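Probable CoA-transferase alpha subunit (Rhodococcus jostii, PDB 6COJ) probably acts on the thioester of a coenzyme A-linked ring compound, as the alpha subunit of an enzyme of the CoA-transferase family. Local coordinates at residues Leu23-Val27 and Leu50-Arg56; Met34-Gly39 and Asn176-Val182; Val59-Val65 and Gly79-Tyr85. The protein carries 1 engineered substitution. All coordinates share one frame; numbering follows the deposited sequence.

Contact 1: Leu23-Val27 and Leu50-Arg56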
loop_
_atom_site.group_PDB
_atom_site.type_symbol
_atom_site.label_atom_id
_atom_site.label_comp_id
_atom_site.label_asym_id
_atom_site.label_seq_id
_atom_site.Cartn_x
_atom_site.Cartn_y
_atom_site.Cartn_z
ATOM N N LEU A 23 9.015 -2.526 -29.782
ATOM C CA LEU A 23 9.996 -3.043 -28.832
ATOM C C LEU A 23 11.346 -2.364 -29.011
ATOM O O LEU A 23 11.966 -1.926 -28.035
ATOM C CB LEU A 23 10.154 -4.555 -29.021
ATOM C CG LEU A 23 8.959 -5.384 -28.554
ATOM C CD1 LEU A 23 9.028 -6.768 -29.172
ATOM C CD2 LEU A 23 8.946 -5.481 -27.041
ATOM N N ASP A 24 11.826 -2.290 -30.257
ATOM C CA ASP A 24 13.124 -1.674 -30.514
ATOM C C ASP A 24 13.098 -0.172 -30.231
ATOM O O ASP A 24 14.097 0.387 -29.761
ATOM C CB ASP A 24 13.570 -1.968 -31.949
ATOM C CG ASP A 24 13.961 -3.428 -32.161
ATOM O OD1 ASP A 24 14.254 -4.138 -31.179
ATOM O OD2 ASP A 24 13.993 -3.869 -33.327
ATOM N N ASP A 25 11.978 0.498 -30.534
ATOM C CA ASP A 25 11.817 1.912 -30.181
ATOM C C ASP A 25 11.990 2.119 -28.684
ATOM O O ASP A 25 12.679 3.047 -28.241
ATOM C CB ASP A 25 10.408 2.400 -30.544
ATOM C CG ASP A 25 10.202 2.642 -32.026
ATOM O OD1 ASP A 25 11.188 2.825 -32.766
ATOM O OD2 ASP A 25 9.021 2.681 -32.442
ATOM N N ALA A 26 11.327 1.284 -27.883
ATOM C CA ALA A 26 11.380 1.451 -26.435
ATOM C C ALA A 26 12.802 1.281 -25.918
ATOM O O ALA A 26 13.289 2.094 -25.121
ATOM C CB ALA A 26 10.421 0.469 -25.757
ATOM N N VAL A 27 13.499 0.245 -26.391
ATOM C CA VAL A 27 14.883 0.048 -25.977
ATOM C C VAL A 27 15.769 1.170 -26.501
ATOM O O VAL A 27 16.774 1.523 -25.868
ATOM C CB VAL A 27 15.351 -1.366 -26.370
ATOM C CG1 VAL A 27 16.859 -1.554 -26.125
ATOM C CG2 VAL A 27 14.539 -2.384 -25.572
ATOM N N LEU A 50 10.638 -7.339 -24.109
ATOM C CA LEU A 50 11.495 -6.168 -23.921
ATOM C C LEU A 50 12.921 -6.576 -23.562
ATOM O O LEU A 50 13.887 -5.961 -24.037
ATOM C CB LEU A 50 10.892 -5.231 -22.870
ATOM C CG LEU A 50 9.719 -4.362 -23.366
ATOM C CD1 LEU A 50 8.883 -3.813 -22.194
ATOM C CD2 LEU A 50 10.208 -3.214 -24.264
ATOM N N VAL A 51 13.078 -7.636 -22.763
ATOM C CA VAL A 51 14.416 -8.136 -22.438
ATOM C C VAL A 51 15.130 -8.643 -23.690
ATOM O O VAL A 51 16.324 -8.383 -23.887
ATOM C CB VAL A 51 14.351 -9.202 -21.328
ATOM C CG1 VAL A 51 15.707 -9.892 -21.164
ATOM C CG2 VAL A 51 13.907 -8.574 -20.019
ATOM N N ARG A 52 14.422 -9.381 -24.550
ATOM C CA ARG A 52 15.030 -9.818 -25.807
ATOM C C ARG A 52 15.423 -8.630 -26.681
ATOM O O ARG A 52 16.448 -8.671 -27.371
ATOM C CB ARG A 52 14.098 -10.779 -26.559
ATOM C CG ARG A 52 14.016 -12.173 -25.926
ATOM C CD ARG A 52 13.125 -13.137 -26.695
ATOM N NE ARG A 52 11.698 -12.842 -26.574
ATOM C CZ ARG A 52 10.908 -13.329 -25.617
ATOM N NH1 ARG A 52 11.406 -14.128 -24.670
ATOM N NH2 ARG A 52 9.621 -13.013 -25.609
ATOM N N ALA A 53 14.629 -7.554 -26.656
ATOM C CA ALA A 53 15.000 -6.357 -27.406
ATOM C C ALA A 53 16.250 -5.708 -26.818
ATOM O O ALA A 53 17.098 -5.194 -27.561
ATOM C CB ALA A 53 13.825 -5.375 -27.460
ATOM N N LEU A 54 16.388 -5.730 -25.489
ATOM C CA LEU A 54 17.635 -5.284 -24.870
ATOM C C LEU A 54 18.827 -6.103 -25.359
ATOM O O LEU A 54 19.894 -5.545 -25.644
ATOM C CB LEU A 54 17.523 -5.375 -23.349
ATOM C CG LEU A 54 17.242 -4.065 -22.623
ATOM C CD1 LEU A 54 16.988 -4.319 -21.136
ATOM C CD2 LEU A 54 18.393 -3.096 -22.807
ATOM N N LEU A 55 18.669 -7.431 -25.451
ATOM C CA LEU A 55 19.757 -8.290 -25.909
ATOM C C LEU A 55 20.171 -7.956 -27.334
ATOM O O LEU A 55 21.356 -8.023 -27.675
ATOM C CB LEU A 55 19.353 -9.762 -25.801
ATOM C CG LEU A 55 19.931 -10.515 -24.594
ATOM C CD1 LEU A 55 19.586 -9.810 -23.296
ATOM C CD2 LEU A 55 19.461 -11.967 -24.568
ATOM N N ARG A 56 19.205 -7.614 -28.187
ATOM C CA ARG A 56 19.521 -7.253 -29.564
ATOM C C ARG A 56 20.277 -5.935 -29.637
ATOM O O ARG A 56 21.038 -5.716 -30.586
ATOM C CB ARG A 56 18.232 -7.141 -30.379
ATOM C CG ARG A 56 17.529 -8.453 -30.636
ATOM C CD ARG A 56 16.493 -8.314 -31.738
ATOM N NE ARG A 56 15.427 -7.376 -31.416
ATOM C CZ ARG A 56 14.322 -7.702 -30.746
ATOM N NH1 ARG A 56 14.142 -8.948 -30.328
ATOM N NH2 ARG A 56 13.394 -6.789 -30.506
HETATM O O HOH W 1 16.457 -3.472 -29.638
#
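V27 sets its CG2 branch on the methyl of A53, with V27 CG2 3.6 Å from A53 CB. This is the tight part of the contact. The other branch, CG1, stands anti to the backbone N of V27 (chi1 172°) and reaches L54, where V27 CG1 and L54 CD2 are 4.0 Å apart. L50 sends CD2 back to the first helix. L50 CD2 lies 3.8 Å from L23 CD2 and also touches the methyl of A26. The methyl of A53 also faces L23 CB, and the axes of the two short segments pass 9.0 Å apart at an angle of 67°.

The solvent side is looser and polar. The side chains of D24 and R56 cross there at about a right angle and form a salt bridge. R56 NH2 donates to D24 OD1 at 2.9 Å, and R56 NE adds a weak bond to the same oxygen. OD1 lies close to the guanidinium plane, but the carboxylate is turned 65° against it. A water donates to both D24 OD1 and A53 O, bridging the helices. Helix 48-56 is the crossover between parallel strands 35-38 and 62-65 in a beta-alpha-beta unit of the Rossmann-like fold, and helix 23-28 packs on it.

Contact 2: Met34-Gly39 and Asn176-Val182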
loop_
_atom_site.group_PDB
_atom_site.type_symbol
_atom_site.label_atom_id
_atom_site.label_comp_id
_atom_site.label_asym_id
_atom_site.label_seq_id
_atom_site.Cartn_x
_atom_site.Cartn_y
_atom_site.Cartn_z
ATOM N N MET A 34 22.266 2.851 -17.290
ATOM C CA MET A 34 21.035 3.161 -16.579
ATOM C C MET A 34 20.795 2.173 -15.451
ATOM O O MET A 34 21.249 1.023 -15.484
ATOM C CB MET A 34 19.838 3.093 -17.521
ATOM C CG MET A 34 19.566 4.379 -18.238
ATOM S SD MET A 34 18.081 4.197 -19.226
ATOM C CE MET A 34 17.894 5.865 -19.848
ATOM N N THR A 35 20.069 2.644 -14.443
ATOM C CA THR A 35 19.436 1.773 -13.466
ATOM C C THR A 35 18.031 1.459 -13.973
ATOM O O THR A 35 17.223 2.375 -14.183
ATOM C CB THR A 35 19.395 2.469 -12.108
ATOM O OG1 THR A 35 20.731 2.670 -11.644
ATOM C CG2 THR A 35 18.644 1.625 -11.096
ATOM N N ILE A 36 17.751 0.176 -14.204
ATOM C CA ILE A 36 16.488 -0.258 -14.788
ATOM C C ILE A 36 15.814 -1.240 -13.841
ATOM O O ILE A 36 16.434 -2.218 -13.406
ATOM C CB ILE A 36 16.695 -0.892 -16.176
ATOM C CG1 ILE A 36 17.385 0.113 -17.101
ATOM C CG2 ILE A 36 15.355 -1.358 -16.765
ATOM C CD1 ILE A 36 17.542 -0.377 -18.530
ATOM N N GLY A 37 14.545 -0.982 -13.536
ATOM C CA GLY A 37 13.741 -1.921 -12.780
ATOM C C GLY A 37 12.961 -2.791 -13.750
ATOM O O GLY A 37 12.440 -2.308 -14.753
ATOM N N ILE A 38 12.895 -4.083 -13.453
ATOM C CA ILE A 38 12.166 -5.025 -14.295
ATOM C C ILE A 38 11.052 -5.648 -13.468
ATOM O O ILE A 38 11.303 -6.188 -12.382
ATOM C CB ILE A 38 13.094 -6.099 -14.892
ATOM C CG1 ILE A 38 14.242 -5.432 -15.645
ATOM C CG2 ILE A 38 12.288 -7.007 -15.810
ATOM C CD1 ILE A 38 15.229 -6.405 -16.236
ATOM N N GLY A 39 9.827 -5.567 -13.987
ATOM C CA GLY A 39 8.639 -6.006 -13.279
ATOM C C GLY A 39 8.485 -7.517 -13.224
ATOM O O GLY A 39 9.433 -8.284 -13.427
ATOM N N ASN A 176 15.447 4.430 -6.664
ATOM C CA ASN A 176 15.111 5.273 -7.801
ATOM C C ASN A 176 15.635 4.641 -9.081
ATOM O O ASN A 176 16.761 4.145 -9.131
ATOM C CB ASN A 176 15.735 6.655 -7.628
ATOM C CG ASN A 176 15.392 7.271 -6.291
ATOM O OD1 ASN A 176 14.271 7.718 -6.081
ATOM N ND2 ASN A 176 16.355 7.287 -5.375
ATOM N N LEU A 177 14.823 4.671 -10.127
ATOM C CA LEU A 177 15.149 4.010 -11.381
ATOM C C LEU A 177 15.188 5.007 -12.530
ATOM O O LEU A 177 14.337 5.897 -12.625
ATOM C CB LEU A 177 14.084 2.966 -11.710
ATOM C CG LEU A 177 13.674 2.025 -10.572
ATOM C CD1 LEU A 177 12.459 1.189 -10.970
ATOM C CD2 LEU A 177 14.842 1.133 -10.179
ATOM N N ASP A 178 16.161 4.831 -13.430
ATOM C CA ASP A 178 16.115 5.589 -14.674
ATOM C C ASP A 178 14.974 5.104 -15.548
ATOM O O ASP A 178 14.334 5.904 -16.240
ATOM C CB ASP A 178 17.445 5.480 -15.418
ATOM C CG ASP A 178 18.584 6.093 -14.638
ATOM O OD1 ASP A 178 18.444 7.256 -14.199
ATOM O OD2 ASP A 178 19.600 5.403 -14.438
ATOM N N ALA A 179 14.708 3.798 -15.541
ATOM C CA ALA A 179 13.655 3.252 -16.383
ATOM C C ALA A 179 13.028 2.044 -15.709
ATOM O O ALA A 179 13.640 1.391 -14.858
ATOM C CB ALA A 179 14.188 2.872 -17.771
ATOM N N ALA A 180 11.782 1.768 -16.088
ATOM C CA ALA A 180 11.089 0.549 -15.689
ATOM C C ALA A 180 10.556 -0.139 -16.934
ATOM O O ALA A 180 10.072 0.521 -17.862
ATOM C CB ALA A 180 9.912 0.842 -14.741
ATOM N N LEU A 181 10.659 -1.468 -16.948
ATOM C CA LEU A 181 10.103 -2.319 -18.000
ATOM C C LEU A 181 9.131 -3.277 -17.326
ATOM O O LEU A 181 9.522 -4.029 -16.428
ATOM C CB LEU A 181 11.210 -3.119 -18.697
ATOM C CG LEU A 181 12.409 -2.332 -19.221
ATOM C CD1 LEU A 181 13.472 -3.297 -19.734
ATOM C CD2 LEU A 181 11.984 -1.369 -20.309
ATOM N N VAL A 182 7.856 -3.232 -17.728
ATOM C CA VAL A 182 6.833 -4.096 -17.148
ATOM C C VAL A 182 5.960 -4.634 -18.274
ATOM O O VAL A 182 5.848 -4.029 -19.340
ATOM C CB VAL A 182 5.966 -3.373 -16.082
ATOM C CG1 VAL A 182 6.838 -2.832 -14.933
ATOM C CG2 VAL A 182 5.152 -2.243 -16.714
#
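I36 and L181 form the apolar centre on one face of the sheet. I36 CG2 lies 4.0 Å from L181 CG, and the two side chains cross at a slant. I36 CG1 comes within 4.3 Å of A179 CB on the same face. On the other face L177 folds over G37, with L177 CD1 3.8 Å from G37 CA. A side chain at G37 would run into this methyl, so the glycine makes room for the leucine. L177 CD2 turns instead to the methyl of T35.

Around this core strands 35-38 and 179-182 run parallel, their short axes 22° apart. G37 N donates to A179 O, L181 N to G37 O at 2.9 Å, and G39 N to L181 O. Strand 62-65 pairs with the far edge of strand 35-38, through backbone bonds of I36 to T63 and V65.

The polar edge lies where segment 176-182 turns a corner at D178. T35 O accepts A179 N at 3.2 Å and, more weakly, D178 N. D178 CG lies anti to the carbonyl carbon (chi1 -64°), which carries the carboxylate back to T35 N. T35 N donates to D178 OD2 at 2.8 Å, nearly straight at 171°, on the anti side of the oxygen. M34 packs alongside, with M34 CG 3.7 Å from D178 CB. An alanine in place of D178 is likely to leave the N-H of T35 without this acceptor and the strand end less firmly fixed. The chemistry implies a division of labour: apolar side chains meet on both faces, main chain pairs with main chain, and one carboxylate stands in for a backbone oxygen where the ladder breaks off.

Contact 3: Val59-Val65 and Gly79-Tyr85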
loop_
_atom_site.group_PDB
_atom_site.type_symbol
_atom_site.label_atom_id
_atom_site.label_comp_id
_atom_site.label_asym_id
_atom_site.label_seq_id
_atom_site.Cartn_x
_atom_site.Cartn_y
_atom_site.Cartn_z
ATOM N N VAL A 59 22.813 -1.708 -25.564
ATOM C CA VAL A 59 22.681 -1.139 -24.227
ATOM C C VAL A 59 23.248 -2.121 -23.213
ATOM O O VAL A 59 22.835 -3.286 -23.158
ATOM C CB VAL A 59 21.208 -0.822 -23.930
ATOM C CG1 VAL A 59 21.043 -0.424 -22.463
ATOM C CG2 VAL A 59 20.711 0.286 -24.847
ATOM N N THR A 60 24.179 -1.652 -22.387
ATOM C CA THR A 60 24.878 -2.537 -21.466
ATOM C C THR A 60 25.250 -1.738 -20.220
ATOM O O THR A 60 24.762 -0.625 -20.016
ATOM C CB THR A 60 26.077 -3.176 -22.180
ATOM O OG1 THR A 60 26.613 -4.232 -21.373
ATOM C CG2 THR A 60 27.155 -2.135 -22.461
ATOM N N ASP A 61 26.109 -2.320 -19.377
ATOM C CA ASP A 61 26.553 -1.680 -18.135
ATOM C C ASP A 61 25.361 -1.260 -17.273
ATOM O O ASP A 61 25.324 -0.164 -16.710
ATOM C CB ASP A 61 27.496 -0.507 -18.426
ATOM C CG ASP A 61 28.094 0.104 -17.164
ATOM O OD1 ASP A 61 28.417 -0.645 -16.217
ATOM O OD2 ASP A 61 28.248 1.344 -17.132
ATOM N N LEU A 62 24.375 -2.143 -17.162
ATOM C CA LEU A 62 23.126 -1.813 -16.488
ATOM C C LEU A 62 23.208 -2.131 -15.003
ATOM O O LEU A 62 23.885 -3.067 -14.571
ATOM C CB LEU A 62 21.972 -2.608 -17.093
ATOM C CG LEU A 62 21.644 -2.254 -18.548
ATOM C CD1 LEU A 62 20.544 -3.161 -19.074
ATOM C CD2 LEU A 62 21.248 -0.784 -18.670
ATOM N N THR A 63 22.503 -1.330 -14.219
ATOM C CA THR A 63 22.209 -1.667 -12.838
ATOM C C THR A 63 20.751 -2.100 -12.829
ATOM O O THR A 63 19.879 -1.331 -13.241
ATOM C CB THR A 63 22.436 -0.448 -11.943
ATOM O OG1 THR A 63 23.833 -0.122 -11.932
ATOM C CG2 THR A 63 21.990 -0.732 -10.515
ATOM N N VAL A 64 20.490 -3.339 -12.426
ATOM C CA VAL A 64 19.159 -3.935 -12.539
ATOM C C VAL A 64 18.554 -4.090 -11.151
ATOM O O VAL A 64 19.214 -4.590 -10.231
ATOM C CB VAL A 64 19.198 -5.284 -13.282
ATOM C CG1 VAL A 64 17.791 -5.858 -13.397
ATOM C CG2 VAL A 64 19.779 -5.099 -14.663
ATOM N N VAL A 65 17.298 -3.668 -11.009
ATOM C CA VAL A 65 16.519 -3.831 -9.779
ATOM C C VAL A 65 15.362 -4.758 -10.123
ATOM O O VAL A 65 14.559 -4.438 -11.006
ATOM C CB VAL A 65 15.986 -2.484 -9.260
ATOM C CG1 VAL A 65 15.160 -2.694 -8.005
ATOM C CG2 VAL A 65 17.136 -1.522 -8.988
ATOM N N GLY A 79 26.247 -10.272 -20.797
ATOM C CA GLY A 79 27.171 -9.402 -20.097
ATOM C C GLY A 79 26.662 -7.993 -19.894
ATOM O O GLY A 79 27.465 -7.051 -19.844
ATOM N N LYS A 80 25.348 -7.816 -19.792
ATOM C CA LYS A 80 24.770 -6.481 -19.750
ATOM C C LYS A 80 24.597 -5.934 -18.342
ATOM O O LYS A 80 24.185 -4.779 -18.202
ATOM C CB LYS A 80 23.437 -6.446 -20.506
ATOM C CG LYS A 80 23.628 -6.488 -22.025
ATOM C CD LYS A 80 22.302 -6.598 -22.733
ATOM C CE LYS A 80 22.484 -6.668 -24.229
ATOM N NZ LYS A 80 22.980 -5.390 -24.810
ATOM N N VAL A 81 24.920 -6.708 -17.307
ATOM C CA VAL A 81 24.648 -6.339 -15.918
ATOM C C VAL A 81 25.963 -6.038 -15.218
ATOM O O VAL A 81 26.883 -6.868 -15.211
ATOM C CB VAL A 81 23.879 -7.445 -15.184
ATOM C CG1 VAL A 81 23.572 -7.016 -13.748
ATOM C CG2 VAL A 81 22.606 -7.782 -15.937
ATOM N N THR A 82 26.062 -4.845 -14.643
ATOM C CA THR A 82 27.189 -4.467 -13.802
ATOM C C THR A 82 26.871 -4.631 -12.325
ATOM O O THR A 82 27.720 -5.087 -11.552
ATOM C CB THR A 82 27.565 -3.006 -14.074
ATOM O OG1 THR A 82 27.990 -2.873 -15.431
ATOM C CG2 THR A 82 28.700 -2.541 -13.158
ATOM N N LYS A 83 25.659 -4.266 -11.925
ATOM C CA LYS A 83 25.256 -4.272 -10.533
ATOM C C LYS A 83 23.800 -4.706 -10.489
ATOM O O LYS A 83 23.019 -4.369 -11.384
ATOM C CB LYS A 83 25.425 -2.866 -9.942
ATOM C CG LYS A 83 25.271 -2.775 -8.433
ATOM C CD LYS A 83 25.667 -1.389 -7.948
ATOM C CE LYS A 83 25.588 -1.283 -6.427
ATOM N NZ LYS A 83 25.846 0.103 -5.923
ATOM N N ALA A 84 23.446 -5.481 -9.471
ATOM C CA ALA A 84 22.089 -6.002 -9.375
ATOM C C ALA A 84 21.571 -5.855 -7.956
ATOM O O ALA A 84 22.246 -6.251 -7.002
ATOM C CB ALA A 84 22.023 -7.471 -9.827
ATOM N N TYR A 85 20.368 -5.288 -7.836
ATOM C CA TYR A 85 19.616 -5.189 -6.594
ATOM C C TYR A 85 18.437 -6.145 -6.716
ATOM O O TYR A 85 17.607 -5.978 -7.612
ATOM C CB TYR A 85 19.069 -3.768 -6.440
ATOM C CG TYR A 85 20.098 -2.684 -6.197
ATOM C CD1 TYR A 85 20.898 -2.204 -7.227
ATOM C CD2 TYR A 85 20.256 -2.129 -4.933
ATOM C CE1 TYR A 85 21.840 -1.209 -7.001
ATOM C CE2 TYR A 85 21.189 -1.128 -4.700
ATOM C CZ TYR A 85 21.978 -0.675 -5.742
ATOM O OH TYR A 85 22.911 0.315 -5.539
HETATM O O HOH W 2 27.908 -4.653 -18.636
#
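L62 O is gripped by two backbone N-H groups of segment 79-85. T82 N donates to L62 O at 2.8 Å, in the carbonyl plane. K83 N gives the same oxygen a second, weak bond at 3.4 Å. This is a beta bulge: the register shifts by one between L62 and T63. Beyond it the parallel pairing is regular, with V64 N donating to K83 O and Y85 N to V64 O at 2.7 Å.

Before the bulge, the K80 chain lies along V59 and T60. It bends at its last torsion (chi4 -69°), which brings K80 NZ to V59 O at 2.7 Å, from above the carbonyl plane. The ammonium also bonds S57 O. A water joins T60 OG1 to G79 O.

At the other end, T63 CG2 meets the Y85 ring at its edge, 3.5 Å from Y85 CE1. V65 CG2 packs on Y85 CB at 3.9 Å. K83 NZ donates to Y85 OH at 3.0 Å, and E151 forms a salt bridge with K83 NZ and a hydrogen bond with Y85 OH. On the opposite face V64 CG2 and V81 CG2 touch at 4.1 Å.

The two strands belong to a beta-alpha-beta unit. Its helix 70-77 is closed by a Schellman motif with G79 as C-prime residue and packs on V81. Strand 35-38 flanks strand 62-65, and strand 111-114 flanks strand 81-86.

In the fold
From the N terminus the chain first forms helix 23-28, then strand 35-38, then helix 48-56. Contact 1 closes this short loop by packing the second helix on the first. Contact 3 follows in series and closes the next loop, which holds helix 70-77. Contact 2 closes last. Its long loop from strand 35-38 to strand 177-184 contains all of contact 3, and its segments alternate with those of contact 1. Contacts 2 and 3 share one parallel sheet, joining adjacent strands 81-86, 62-65, 35-38 and 177-184. Contact 1 packs its two helices beside that sheet, where L50 and L54 touch L181; L54 also touches V59 in the loop before strand 62-65.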